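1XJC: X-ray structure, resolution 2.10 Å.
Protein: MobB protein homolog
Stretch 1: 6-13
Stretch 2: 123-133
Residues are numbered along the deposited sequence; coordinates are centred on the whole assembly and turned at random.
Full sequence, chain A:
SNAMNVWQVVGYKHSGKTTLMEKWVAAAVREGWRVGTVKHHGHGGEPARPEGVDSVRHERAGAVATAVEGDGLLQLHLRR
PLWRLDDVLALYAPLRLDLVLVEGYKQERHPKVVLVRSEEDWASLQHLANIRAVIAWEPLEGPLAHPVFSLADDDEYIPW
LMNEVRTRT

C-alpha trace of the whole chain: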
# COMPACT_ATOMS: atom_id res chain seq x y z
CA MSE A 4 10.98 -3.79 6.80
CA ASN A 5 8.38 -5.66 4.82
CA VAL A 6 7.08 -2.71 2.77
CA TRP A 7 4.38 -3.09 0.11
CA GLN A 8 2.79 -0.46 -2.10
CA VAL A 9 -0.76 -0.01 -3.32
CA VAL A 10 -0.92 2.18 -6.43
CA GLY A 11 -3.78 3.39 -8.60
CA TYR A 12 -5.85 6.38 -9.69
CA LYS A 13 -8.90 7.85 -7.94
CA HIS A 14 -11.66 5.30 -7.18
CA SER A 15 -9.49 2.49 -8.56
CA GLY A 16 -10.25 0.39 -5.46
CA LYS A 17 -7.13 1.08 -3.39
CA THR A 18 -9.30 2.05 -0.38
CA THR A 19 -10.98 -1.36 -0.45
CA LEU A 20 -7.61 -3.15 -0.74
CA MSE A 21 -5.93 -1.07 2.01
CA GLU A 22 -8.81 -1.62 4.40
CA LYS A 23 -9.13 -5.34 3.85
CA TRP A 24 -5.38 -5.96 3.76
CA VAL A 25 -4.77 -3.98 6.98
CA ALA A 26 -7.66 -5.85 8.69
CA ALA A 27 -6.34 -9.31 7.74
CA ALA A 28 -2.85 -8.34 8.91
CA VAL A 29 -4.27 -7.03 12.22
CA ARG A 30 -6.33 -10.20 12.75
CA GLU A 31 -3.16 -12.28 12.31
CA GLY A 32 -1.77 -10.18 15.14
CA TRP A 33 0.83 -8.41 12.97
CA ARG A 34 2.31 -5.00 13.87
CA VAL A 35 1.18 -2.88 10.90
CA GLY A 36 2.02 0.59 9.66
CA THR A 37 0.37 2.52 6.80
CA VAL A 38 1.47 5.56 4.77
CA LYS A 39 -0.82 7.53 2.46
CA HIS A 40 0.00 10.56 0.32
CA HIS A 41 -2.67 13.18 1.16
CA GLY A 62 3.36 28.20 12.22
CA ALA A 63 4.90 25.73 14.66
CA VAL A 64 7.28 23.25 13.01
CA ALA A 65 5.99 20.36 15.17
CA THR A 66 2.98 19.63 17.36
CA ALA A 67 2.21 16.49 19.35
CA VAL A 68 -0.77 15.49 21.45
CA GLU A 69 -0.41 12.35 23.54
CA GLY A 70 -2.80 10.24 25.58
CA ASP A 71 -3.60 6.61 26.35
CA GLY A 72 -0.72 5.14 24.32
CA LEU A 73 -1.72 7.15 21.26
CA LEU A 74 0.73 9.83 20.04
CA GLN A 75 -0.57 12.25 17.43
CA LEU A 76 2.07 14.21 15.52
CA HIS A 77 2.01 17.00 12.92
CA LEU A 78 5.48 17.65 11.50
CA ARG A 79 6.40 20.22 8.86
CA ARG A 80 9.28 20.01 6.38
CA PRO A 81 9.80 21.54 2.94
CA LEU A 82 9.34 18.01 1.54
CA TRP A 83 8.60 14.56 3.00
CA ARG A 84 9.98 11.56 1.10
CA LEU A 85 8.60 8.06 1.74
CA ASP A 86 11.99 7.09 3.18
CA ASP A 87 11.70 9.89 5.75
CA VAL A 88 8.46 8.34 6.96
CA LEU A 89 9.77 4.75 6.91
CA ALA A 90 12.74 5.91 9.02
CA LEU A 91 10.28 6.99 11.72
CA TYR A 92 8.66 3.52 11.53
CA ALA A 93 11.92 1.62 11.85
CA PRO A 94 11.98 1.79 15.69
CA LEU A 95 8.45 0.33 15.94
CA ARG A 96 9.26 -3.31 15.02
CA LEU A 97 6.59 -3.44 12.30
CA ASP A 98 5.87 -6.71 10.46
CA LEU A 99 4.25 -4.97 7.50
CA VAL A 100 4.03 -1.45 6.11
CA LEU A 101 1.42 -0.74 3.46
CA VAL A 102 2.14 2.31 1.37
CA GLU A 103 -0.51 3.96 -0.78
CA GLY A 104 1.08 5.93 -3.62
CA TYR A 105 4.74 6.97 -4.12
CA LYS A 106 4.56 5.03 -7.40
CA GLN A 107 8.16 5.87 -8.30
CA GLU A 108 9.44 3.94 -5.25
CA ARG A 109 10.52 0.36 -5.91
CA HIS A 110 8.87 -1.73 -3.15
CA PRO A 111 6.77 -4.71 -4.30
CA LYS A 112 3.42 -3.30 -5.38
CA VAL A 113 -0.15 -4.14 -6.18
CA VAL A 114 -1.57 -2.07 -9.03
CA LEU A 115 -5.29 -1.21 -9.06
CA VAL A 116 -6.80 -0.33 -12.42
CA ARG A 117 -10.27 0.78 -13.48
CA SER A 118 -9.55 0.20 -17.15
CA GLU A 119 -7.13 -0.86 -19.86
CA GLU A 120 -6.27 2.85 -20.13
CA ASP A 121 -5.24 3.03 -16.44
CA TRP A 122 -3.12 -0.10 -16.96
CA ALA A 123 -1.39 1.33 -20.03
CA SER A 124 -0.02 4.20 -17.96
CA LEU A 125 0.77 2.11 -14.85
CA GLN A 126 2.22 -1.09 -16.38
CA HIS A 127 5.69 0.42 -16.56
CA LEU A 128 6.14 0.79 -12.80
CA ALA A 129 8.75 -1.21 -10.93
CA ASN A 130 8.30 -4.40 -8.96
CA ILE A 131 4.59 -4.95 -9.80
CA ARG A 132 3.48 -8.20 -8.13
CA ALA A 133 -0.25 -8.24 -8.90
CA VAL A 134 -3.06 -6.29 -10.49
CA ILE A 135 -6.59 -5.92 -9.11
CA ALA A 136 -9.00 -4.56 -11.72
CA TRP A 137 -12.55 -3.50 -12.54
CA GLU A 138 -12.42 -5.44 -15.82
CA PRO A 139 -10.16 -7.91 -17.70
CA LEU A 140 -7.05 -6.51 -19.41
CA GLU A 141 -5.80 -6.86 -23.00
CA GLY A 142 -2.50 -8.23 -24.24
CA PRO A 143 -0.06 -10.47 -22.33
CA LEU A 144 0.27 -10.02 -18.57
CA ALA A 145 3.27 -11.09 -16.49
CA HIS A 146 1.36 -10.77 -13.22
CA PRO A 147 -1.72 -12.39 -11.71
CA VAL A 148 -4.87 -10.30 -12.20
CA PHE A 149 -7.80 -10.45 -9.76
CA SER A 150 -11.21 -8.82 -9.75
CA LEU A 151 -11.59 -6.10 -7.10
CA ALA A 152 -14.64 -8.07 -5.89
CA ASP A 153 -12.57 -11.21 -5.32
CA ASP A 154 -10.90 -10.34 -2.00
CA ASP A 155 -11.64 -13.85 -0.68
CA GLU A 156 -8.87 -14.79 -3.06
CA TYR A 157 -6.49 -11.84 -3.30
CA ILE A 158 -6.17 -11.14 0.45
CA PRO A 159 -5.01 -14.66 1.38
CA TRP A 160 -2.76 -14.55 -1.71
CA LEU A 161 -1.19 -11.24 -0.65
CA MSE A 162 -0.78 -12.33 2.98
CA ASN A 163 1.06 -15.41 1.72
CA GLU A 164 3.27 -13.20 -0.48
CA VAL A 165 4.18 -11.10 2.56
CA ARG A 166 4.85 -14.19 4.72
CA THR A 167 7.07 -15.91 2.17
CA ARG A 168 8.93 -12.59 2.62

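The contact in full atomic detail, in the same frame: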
# COMPACT_ATOMS: atom_id res chain seq x y z
N VAL A 6 7.87 -3.81 3.32
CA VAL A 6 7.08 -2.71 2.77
C VAL A 6 6.41 -3.07 1.45
O VAL A 6 7.07 -3.57 0.55
CB VAL A 6 7.98 -1.48 2.48
CG1 VAL A 6 7.12 -0.31 1.95
CG2 VAL A 6 8.74 -1.09 3.76
N TRP A 7 5.11 -2.82 1.34
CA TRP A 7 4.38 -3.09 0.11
C TRP A 7 3.60 -1.85 -0.31
O TRP A 7 3.07 -1.13 0.53
CB TRP A 7 3.39 -4.25 0.28
CG TRP A 7 4.04 -5.60 0.24
CD1 TRP A 7 4.85 -6.16 1.18
CD2 TRP A 7 3.94 -6.56 -0.83
NE1 TRP A 7 5.26 -7.41 0.77
CE2 TRP A 7 4.72 -7.68 -0.46
CE3 TRP A 7 3.26 -6.58 -2.05
CZ2 TRP A 7 4.85 -8.81 -1.28
CZ3 TRP A 7 3.39 -7.71 -2.87
CH2 TRP A 7 4.18 -8.81 -2.48
N GLN A 8 3.51 -1.61 -1.61
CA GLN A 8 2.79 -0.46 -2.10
C GLN A 8 1.48 -0.80 -2.79
O GLN A 8 1.33 -1.86 -3.41
CB GLN A 8 3.65 0.33 -3.07
CG GLN A 8 4.81 1.06 -2.44
CD GLN A 8 5.68 1.73 -3.47
OE1 GLN A 8 5.29 2.74 -4.07
NE2 GLN A 8 6.86 1.16 -3.70
N VAL A 9 0.54 0.13 -2.69
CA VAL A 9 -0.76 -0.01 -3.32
C VAL A 9 -0.84 1.24 -4.19
O VAL A 9 -0.85 2.36 -3.68
CB VAL A 9 -1.90 -0.03 -2.28
CG1 VAL A 9 -3.26 0.09 -2.99
CG2 VAL A 9 -1.83 -1.33 -1.46
N VAL A 10 -0.86 1.05 -5.51
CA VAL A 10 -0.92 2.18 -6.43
C VAL A 10 -2.13 2.13 -7.36
O VAL A 10 -2.59 1.04 -7.75
CB VAL A 10 0.37 2.26 -7.30
CG1 VAL A 10 1.58 2.45 -6.39
CG2 VAL A 10 0.53 0.98 -8.14
N GLY A 11 -2.64 3.30 -7.72
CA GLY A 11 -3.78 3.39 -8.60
C GLY A 11 -4.39 4.78 -8.58
O GLY A 11 -4.12 5.58 -7.66
N TYR A 12 -5.20 5.08 -9.58
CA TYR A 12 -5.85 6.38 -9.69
C TYR A 12 -7.07 6.46 -8.77
O TYR A 12 -7.39 5.51 -8.06
CB TYR A 12 -6.21 6.63 -11.15
CG TYR A 12 -4.98 6.72 -12.04
CD1 TYR A 12 -4.05 7.75 -11.86
CD2 TYR A 12 -4.71 5.76 -13.02
CE1 TYR A 12 -2.88 7.81 -12.63
CE2 TYR A 12 -3.56 5.81 -13.79
CZ TYR A 12 -2.64 6.84 -13.60
OH TYR A 12 -1.50 6.92 -14.36
N LYS A 13 -7.72 7.62 -8.77
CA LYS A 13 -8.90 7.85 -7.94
C LYS A 13 -9.99 6.81 -8.19
O LYS A 13 -10.25 6.45 -9.33
CB LYS A 13 -9.46 9.26 -8.21
CG LYS A 13 -10.88 9.48 -7.68
CD LYS A 13 -11.09 10.89 -7.14
CE LYS A 13 -10.36 11.07 -5.81
NZ LYS A 13 -10.60 12.43 -5.22
N ALA A 123 -2.38 0.90 -19.04
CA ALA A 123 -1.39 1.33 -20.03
C ALA A 123 -0.43 2.34 -19.42
O ALA A 123 0.76 2.33 -19.73
CB ALA A 123 -2.10 1.94 -21.25
N SER A 124 -0.91 3.21 -18.55
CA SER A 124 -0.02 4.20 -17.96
C SER A 124 0.65 3.75 -16.66
O SER A 124 1.55 4.43 -16.17
CB SER A 124 -0.75 5.51 -17.70
OG SER A 124 -1.68 5.36 -16.65
N LEU A 125 0.21 2.61 -16.11
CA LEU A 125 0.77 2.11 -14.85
C LEU A 125 1.60 0.82 -14.99
O LEU A 125 2.29 0.44 -14.06
CB LEU A 125 -0.37 1.85 -13.84
CG LEU A 125 -1.23 3.06 -13.41
CD1 LEU A 125 -2.38 2.59 -12.55
CD2 LEU A 125 -0.39 4.05 -12.65
N GLN A 126 1.51 0.16 -16.14
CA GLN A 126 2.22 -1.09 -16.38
C GLN A 126 3.74 -0.95 -16.38
O GLN A 126 4.46 -1.94 -16.27
CB GLN A 126 1.78 -1.72 -17.70
CG GLN A 126 2.26 -1.00 -18.96
CD GLN A 126 1.79 -1.69 -20.24
OE1 GLN A 126 1.66 -2.91 -20.29
NE2 GLN A 126 1.57 -0.90 -21.30
N HIS A 127 4.25 0.27 -16.52
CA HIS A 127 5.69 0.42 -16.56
C HIS A 127 6.37 0.67 -15.21
O HIS A 127 7.58 0.90 -15.15
CB HIS A 127 6.06 1.50 -17.58
CG HIS A 127 5.61 1.16 -18.97
ND1 HIS A 127 6.05 0.03 -19.63
CD2 HIS A 127 4.74 1.77 -19.80
CE1 HIS A 127 5.46 -0.04 -20.81
NE2 HIS A 127 4.66 1.00 -20.94
N LEU A 128 5.59 0.59 -14.13
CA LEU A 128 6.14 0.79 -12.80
C LEU A 128 7.02 -0.39 -12.42
O LEU A 128 6.95 -1.47 -13.03
CB LEU A 128 5.04 0.98 -11.77
CG LEU A 128 4.16 2.22 -11.97
CD1 LEU A 128 3.05 2.23 -10.94
CD2 LEU A 128 5.03 3.48 -11.83
N ALA A 129 7.84 -0.19 -11.39
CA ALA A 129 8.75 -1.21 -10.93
C ALA A 129 8.21 -2.16 -9.88
O ALA A 129 7.39 -1.78 -9.03
CB ALA A 129 10.04 -0.55 -10.39
N ASN A 130 8.65 -3.41 -9.96
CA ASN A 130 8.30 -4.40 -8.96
C ASN A 130 6.80 -4.71 -8.80
O ASN A 130 6.34 -5.02 -7.70
CB ASN A 130 8.87 -3.93 -7.61
CG ASN A 130 9.43 -5.07 -6.77
OD1 ASN A 130 9.24 -6.24 -7.08
ND2 ASN A 130 10.13 -4.71 -5.69
N ILE A 131 6.03 -4.63 -9.88
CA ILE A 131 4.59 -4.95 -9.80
C ILE A 131 4.43 -6.44 -9.51
O ILE A 131 4.99 -7.27 -10.22
CB ILE A 131 3.86 -4.63 -11.13
CG1 ILE A 131 3.85 -3.12 -11.37
CG2 ILE A 131 2.40 -5.15 -11.09
CD1 ILE A 131 3.37 -2.75 -12.78
N ARG A 132 3.69 -6.79 -8.46
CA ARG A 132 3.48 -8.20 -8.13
C ARG A 132 2.09 -8.72 -8.50
O ARG A 132 1.90 -9.93 -8.68
CB ARG A 132 3.72 -8.45 -6.64
CG ARG A 132 5.11 -8.03 -6.13
CD ARG A 132 6.21 -8.76 -6.93
NE ARG A 132 7.55 -8.41 -6.47
CZ ARG A 132 8.12 -8.90 -5.37
NH1 ARG A 132 7.46 -9.76 -4.62
NH2 ARG A 132 9.35 -8.52 -5.02
N ALA A 133 1.12 -7.83 -8.58
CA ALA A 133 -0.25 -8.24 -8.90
C ALA A 133 -1.04 -7.03 -9.31
O ALA A 133 -0.65 -5.89 -9.01
CB ALA A 133 -0.93 -8.89 -7.68

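Contact between residues 6-13 and 123-133 of the MobB protein homolog, two stretches at least 112 residues apart in sequence wherever they touch. The summed buried surface is modest, 320 Å², and it is made almost wholly by side chains: no backbone hydrogen bond joins the two. Tyr-12, Leu-125 and Trp-7 cover the most area.

Tyr-12 follows the strand in the loop. Its CA-to-CB bond runs sideways to the other stretch, but with chi1 at -64° (m) the ring carries its end up to Ser-124 and Leu-125. There Tyr-12 OH lies 2.8 Å from Ser-124 OG, the one hydrogen bond across the contact; either hydroxyl could be the donor. Ser-124, in the p rotamer, points toward the first stretch and meets the phenol at its edge, near the ring plane, as suits a bond to the hydroxyl. A tyrosine fits here because it pairs a polar tip with an apolar ring: Tyr-12 CE2 packs 3.6 Å from Leu-125 CG, while Tyr-12 OH also comes within 3.5 Å of Leu-125 CD2.

Leu-125 is buried and points toward the first stretch, its chi angles in the m, t wells. It packs on the ring and hydroxyl of Tyr-12, and Leu-125 CD1 also lies 4.3 Å from Gly-11 CA. Gly-11 offers no side chain, and the leucine methyl rests against its main chain. Leu-125 also opens a type I turn that ends at Leu-128, with Leu-128 N donating to Leu-125 O at 3.3 Å. Both leucines, at the two ends of this turn, point toward the first stretch. Leu-128 CD1 meets Val-10 CG2 at 4.0 Å, a purely apolar contact between a branched strand residue, itself buried, and a leucine of the same m, t conformation as Leu-125.

Trp-7 makes a separate patch near Arg-132, although the CA atoms of Trp-7 and Arg-132 are 9.7 Å apart. The indole leaves its backbone sideways, but its end comes nearer to the second stretch, so that Trp-7 CZ3 lies 3.7 Å from Arg-132 CG, the closest approach of the pair. The guanidinium also lies obliquely beside Trp-7 CH2. It is steadied within its own stretch: Arg-132 NE donates to Asn-130 OD1 at 2.8 Å, and Arg-132 NH2 adds a weak bond to Asn-130 OD1 at 3.1 Å. Arginine thus suits a partly exposed place beside a buried tryptophan, lying along the indole while its guanidinium keeps a polar partner.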